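Local coordinates for putative polyketide cyclase (Acidithiobacillus ferrooxidans, PDB 3F9S), which is a putative polyketide cyclase of the SnoaL-like family that may catalyse a ring closure in polyketide synthesis, though its substrate and reaction are not established, at residues 2-5 / 6-10. Residues are numbered along the deposited sequence; the frame is centred on the assembly and turned at random.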
loop_
_atom_site.group_PDB
_atom_site.type_symbol
_atom_site.label_atom_id
_atom_site.label_comp_id
_atom_site.label_asym_id
_atom_site.label_seq_id
_atom_site.Cartn_x
_atom_site.Cartn_y
_atom_site.Cartn_z
HETATM N N MSE A 2 -7.011 23.357 5.479
HETATM C CA MSE A 2 -5.930 23.759 6.382
HETATM C C MSE A 2 -4.624 23.018 6.420
HETATM O O MSE A 2 -3.678 23.537 6.996
HETATM C CB MSE A 2 -6.461 23.794 7.824
HETATM C CG MSE A 2 -7.519 24.850 7.992
HETATM SE SE MSE A 2 -7.892 25.185 9.811
HETATM C CE MSE A 2 -8.630 23.439 10.146
ATOM N N SER A 3 -4.562 21.803 5.895
ATOM C CA SER A 3 -3.349 20.972 6.019
ATOM C C SER A 3 -3.190 20.569 7.502
ATOM O O SER A 3 -4.045 20.885 8.357
ATOM C CB SER A 3 -2.062 21.583 5.430
ATOM O OG SER A 3 -1.061 20.582 5.299
ATOM N N ILE A 4 -2.103 19.879 7.799
ATOM C CA ILE A 4 -1.982 19.253 9.091
ATOM C C ILE A 4 -1.662 20.172 10.236
ATOM O O ILE A 4 -1.116 21.269 10.069
ATOM C CB ILE A 4 -0.956 18.104 9.105
ATOM C CG1 ILE A 4 0.466 18.603 8.814
ATOM C CG2 ILE A 4 -1.368 16.963 8.182
ATOM C CD1 ILE A 4 1.452 17.542 9.138
ATOM N N SER A 5 -1.987 19.686 11.425
ATOM C CA SER A 5 -1.562 20.352 12.629
ATOM C C SER A 5 -0.327 19.583 13.077
ATOM O O SER A 5 -0.011 18.481 12.567
ATOM C CB SER A 5 -2.634 20.353 13.716
ATOM O OG SER A 5 -2.658 19.151 14.456
ATOM N N SER A 6 0.320 20.147 14.084
ATOM C CA SER A 6 1.504 19.550 14.712
ATOM C C SER A 6 1.272 18.146 15.283
ATOM O O SER A 6 2.225 17.408 15.521
ATOM C CB SER A 6 1.997 20.449 15.851
ATOM O OG SER A 6 1.044 20.534 16.889
ATOM N N LYS A 7 0.014 17.793 15.533
ATOM C CA LYS A 7 -0.337 16.521 16.142
ATOM C C LYS A 7 -0.892 15.458 15.208
ATOM O O LYS A 7 -1.429 14.466 15.681
ATOM C CB LYS A 7 -1.272 16.787 17.329
ATOM C CG LYS A 7 -0.526 17.547 18.416
ATOM C CD LYS A 7 -1.271 17.633 19.727
ATOM C CE LYS A 7 -0.376 18.319 20.786
ATOM N NZ LYS A 7 0.921 17.637 21.027
ATOM N N ALA A 8 -0.737 15.647 13.900
ATOM C CA ALA A 8 -1.264 14.710 12.902
ATOM C C ALA A 8 -0.919 13.255 13.195
ATOM O O ALA A 8 -1.790 12.376 13.151
ATOM C CB ALA A 8 -0.764 15.098 11.486
ATOM N N LYS A 9 0.344 12.984 13.513
ATOM C CA LYS A 9 0.739 11.579 13.772
ATOM C C LYS A 9 0.057 10.987 15.010
ATOM O O LYS A 9 -0.413 9.827 14.987
ATOM C CB LYS A 9 2.249 11.435 13.892
ATOM C CG LYS A 9 2.915 11.638 12.546
ATOM C CD LYS A 9 4.376 11.350 12.656
ATOM C CE LYS A 9 5.133 11.627 11.366
ATOM N NZ LYS A 9 6.555 11.202 11.461
ATOM N N GLU A 10 0.007 11.798 16.065
ATOM C CA GLU A 10 -0.642 11.391 17.311
ATOM C C GLU A 10 -2.134 11.174 17.047
ATOM O O GLU A 10 -2.715 10.215 17.541
ATOM C CB GLU A 10 -0.364 12.407 18.426
ATOM C CG GLU A 10 1.086 12.323 18.938
ATOM C CD GLU A 10 1.588 13.580 19.646
ATOM O OE1 GLU A 10 1.718 14.634 18.988
ATOM O OE2 GLU A 10 1.922 13.508 20.849
#
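The flat S5-S6 peptide group meets A8 over one face rather than at its edge: A8 N stands above the S5 carbonyl plane, 56° out of it, and donates to S5 O at 3.2 Å. S5 OG and K7 N stand on this same face, whereas CB and CD1 of I4 lie on the opposite side of the plane. The A8 N bond closes the type I turn from S5 to A8. K7 N is nearer still, 3.0 Å from S5 O, but too poorly aligned to bond there; its hydrogen goes to the hydroxyl, with K7 N and S5 OG 3.2 Å apart and an angle of 159° at the hydrogen. The torsion explains this reach: OG sits between the backbone N and the carbonyl carbon (chi1 83°), turned forward over the next two amides. S5 OG is gripped a second time by N121 OD1, in the turn between strands 107-118 and 122-130. With an alanine here, K7 N and N121 OD1 would probably lose the hydroxyl they share, leaving the turn tied less firmly to that hairpin. On the apolar side, I4 lies alongside A8, its CB and CG2 each 3.8 Å from A8 CB. Both residues rest on F118 of strand 107-118, which places them against the sheet. Paired hydroxyl and carbonyl acceptors on one serine, taking the amides two and three residues on, define an ST motif; here it leads the chain through K7, the N-cap, into helix 8-21, the N-terminal helix of the NTF2-like alpha+beta fold.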